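Regulation of enolase protein 1 (Saccharomyces cerevisiae, PDB 3O12) functions in galactose metabolism through the GAL83 protein and may control the level of the enolase ENO1. Local coordinates at residues Arg88-Tyr93 with Thr201-Ser206. Residues are numbered along the deposited sequence; the frame is centred on the assembly and turned at random.
Sequences RVQGSY and TFSEWS. With SO4 (sulfate ion), chain B.
R88 and Q90 pair with S203 and T201 through four backbone hydrogen bonds, two at each end, which set strands 83-91 and 199-208 side by side as antiparallel neighbours within a seven-stranded sheet. The R88 N to S203 O bond measures 2.8 Å, the return bond from S203 N to R88 O 3.1 Å. Between these hydrogen-bonded pairs lies the non-hydrogen-bonded pair V89 and F202, where F202 CA sends a C-H...O contact to R88 O at 3.3 Å.

The apolar side-chain contact of the pair is V89 with F202. V89 CG1 approaches CE1 of the F202 ring at 4.0 Å, the two side chains running alongside on the face turned to the second sheet, where F202 also touches P188 and V89 touches A100.

The polar contacts occupy the other face. R88 reaches out fully extended, CG anti to the backbone N (chi1 -172°), past S203 OG, until NH1 meets E204 OE2 at 3.0 Å in a salt bridge. That bond is bent (138° at the hydrogen), and NH1 comes from above the carboxylate plane, which stands 67° from the guanidinium. NH1 makes a nearly straight bond to sulfate O3, while NH2 binds sulfate O1 and also D147; E204 OE1 takes a salt bridge from K167 and a hydrogen bond from W149 NE1. One water joins Q90 NE2 at 2.7 Å, S203 OG and T201 O.

The contact thus has an apolar side facing the sandwich interior and a charged outer side, where R88, with K167 on the E204 side, probably offsets the charges of E204 and D147 and can still hold a sulfate, probably from the crystallisation liquor.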
loop_
_atom_site.group_PDB
_atom_site.type_symbol
_atom_site.label_atom_id
_atom_site.label_comp_id
_atom_site.label_asym_id
_atom_site.label_seq_id
_atom_site.Cartn_x
_atom_site.Cartn_y
_atom_site.Cartn_z
ATOM N N ARG A 88 -7.254 7.224 2.040
ATOM C CA ARG A 88 -8.293 6.470 2.731
ATOM C C ARG A 88 -8.552 5.184 1.955
ATOM O O ARG A 88 -8.616 5.191 0.718
ATOM C CB ARG A 88 -9.569 7.302 2.816
ATOM C CG ARG A 88 -10.666 6.689 3.680
ATOM C CD ARG A 88 -11.886 7.588 3.692
ATOM N NE ARG A 88 -12.914 7.087 4.599
ATOM C CZ ARG A 88 -14.066 7.713 4.814
ATOM N NH1 ARG A 88 -14.327 8.854 4.189
ATOM N NH2 ARG A 88 -14.953 7.202 5.656
ATOM N N VAL A 89 -8.709 4.085 2.683
ATOM C CA VAL A 89 -8.825 2.752 2.089
ATOM C C VAL A 89 -10.091 2.098 2.613
ATOM O O VAL A 89 -10.245 1.911 3.819
ATOM C CB VAL A 89 -7.625 1.854 2.471
ATOM C CG1 VAL A 89 -7.698 0.517 1.738
ATOM C CG2 VAL A 89 -6.317 2.549 2.157
ATOM N N GLN A 90 -11.003 1.772 1.704
ATOM C CA GLN A 90 -12.254 1.120 2.069
ATOM C C GLN A 90 -12.400 -0.179 1.289
ATOM O O GLN A 90 -12.866 -0.188 0.155
ATOM C CB GLN A 90 -13.437 2.057 1.812
ATOM C CG GLN A 90 -13.405 3.287 2.702
ATOM C CD GLN A 90 -14.506 4.273 2.391
ATOM O OE1 GLN A 90 -15.460 4.426 3.167
ATOM N NE2 GLN A 90 -14.403 4.930 1.248
ATOM N N GLY A 91 -11.996 -1.276 1.909
ATOM C CA GLY A 91 -11.994 -2.565 1.247
ATOM C C GLY A 91 -13.016 -3.514 1.828
ATOM O O GLY A 91 -13.445 -3.366 2.975
ATOM N N SER A 92 -13.408 -4.493 1.020
ATOM C CA SER A 92 -14.352 -5.519 1.438
ATOM C C SER A 92 -13.651 -6.868 1.589
ATOM O O SER A 92 -13.843 -7.768 0.771
ATOM C CB SER A 92 -15.471 -5.627 0.405
ATOM O OG SER A 92 -16.089 -4.370 0.185
ATOM N N TYR A 93 -12.844 -7.014 2.636
ATOM C CA TYR A 93 -12.013 -8.206 2.799
ATOM C C TYR A 93 -12.853 -9.415 3.187
ATOM O O TYR A 93 -13.780 -9.295 3.987
ATOM C CB TYR A 93 -10.916 -7.962 3.836
ATOM C CG TYR A 93 -10.251 -6.623 3.646
ATOM C CD1 TYR A 93 -9.159 -6.481 2.798
ATOM C CD2 TYR A 93 -10.745 -5.490 4.284
ATOM C CE1 TYR A 93 -8.569 -5.248 2.607
ATOM C CE2 TYR A 93 -10.157 -4.258 4.104
ATOM C CZ TYR A 93 -9.072 -4.144 3.267
ATOM O OH TYR A 93 -8.498 -2.913 3.080
ATOM N N THR A 201 -12.213 0.715 -2.501
ATOM C CA THR A 201 -12.243 2.110 -2.922
ATOM C C THR A 201 -11.166 2.924 -2.211
ATOM O O THR A 201 -11.030 2.863 -0.988
ATOM C CB THR A 201 -13.621 2.742 -2.664
ATOM O OG1 THR A 201 -14.592 2.089 -3.491
ATOM C CG2 THR A 201 -13.607 4.223 -2.992
ATOM N N PHE A 202 -10.402 3.677 -2.995
ATOM C CA PHE A 202 -9.403 4.589 -2.471
ATOM C C PHE A 202 -9.857 6.020 -2.692
ATOM O O PHE A 202 -10.384 6.348 -3.753
ATOM C CB PHE A 202 -8.064 4.381 -3.179
ATOM C CG PHE A 202 -7.499 2.993 -3.027
ATOM C CD1 PHE A 202 -6.659 2.676 -1.962
ATOM C CD2 PHE A 202 -7.813 1.997 -3.943
ATOM C CE1 PHE A 202 -6.143 1.386 -1.822
ATOM C CE2 PHE A 202 -7.296 0.710 -3.811
ATOM C CZ PHE A 202 -6.467 0.403 -2.749
ATOM N N SER A 203 -9.647 6.872 -1.694
ATOM C CA SER A 203 -10.088 8.258 -1.778
ATOM C C SER A 203 -9.275 9.134 -0.842
ATOM O O SER A 203 -8.373 8.646 -0.160
ATOM C CB SER A 203 -11.580 8.367 -1.446
ATOM O OG SER A 203 -11.825 8.005 -0.084
ATOM N N GLU A 204 -9.582 10.423 -0.796
ATOM C CA GLU A 204 -8.900 11.341 0.125
ATOM C C GLU A 204 -7.387 11.286 -0.009
ATOM O O GLU A 204 -6.651 11.276 0.975
ATOM C CB GLU A 204 -9.355 11.110 1.572
ATOM C CG GLU A 204 -10.877 11.230 1.695
ATOM C CD GLU A 204 -11.381 11.267 3.119
ATOM O OE1 GLU A 204 -10.571 11.447 4.053
ATOM O OE2 GLU A 204 -12.612 11.140 3.275
ATOM N N TRP A 205 -6.931 11.275 -1.251
ATOM C CA TRP A 205 -5.516 11.292 -1.572
ATOM C C TRP A 205 -4.878 12.647 -1.346
ATOM O O TRP A 205 -5.449 13.691 -1.692
ATOM C CB TRP A 205 -5.343 10.956 -3.058
ATOM C CG TRP A 205 -3.918 11.010 -3.530
ATOM C CD1 TRP A 205 -3.354 11.951 -4.342
ATOM C CD2 TRP A 205 -2.881 10.083 -3.201
ATOM N NE1 TRP A 205 -2.025 11.656 -4.551
ATOM C CE2 TRP A 205 -1.714 10.515 -3.862
ATOM C CE3 TRP A 205 -2.829 8.925 -2.411
ATOM C CZ2 TRP A 205 -0.501 9.829 -3.762
ATOM C CZ3 TRP A 205 -1.620 8.248 -2.317
ATOM C CH2 TRP A 205 -0.480 8.707 -2.986
ATOM N N SER A 206 -3.667 12.632 -0.809
ATOM C CA SER A 206 -2.870 13.846 -0.677
ATOM C C SER A 206 -1.397 13.491 -0.834
ATOM O O SER A 206 -0.936 12.515 -0.234
ATOM C CB SER A 206 -3.112 14.492 0.690
ATOM O OG SER A 206 -2.464 15.750 0.786
HETATM S S SO4 B . -17.872 9.384 5.221
HETATM O O1 SO4 B . -17.218 9.125 6.501
HETATM O O2 SO4 B . -19.140 10.066 5.466
HETATM O O3 SO4 B . -17.016 10.230 4.392
HETATM O O4 SO4 B . -18.125 8.123 4.527
HETATM O O HOH W 1 -11.861 5.326 0.362
#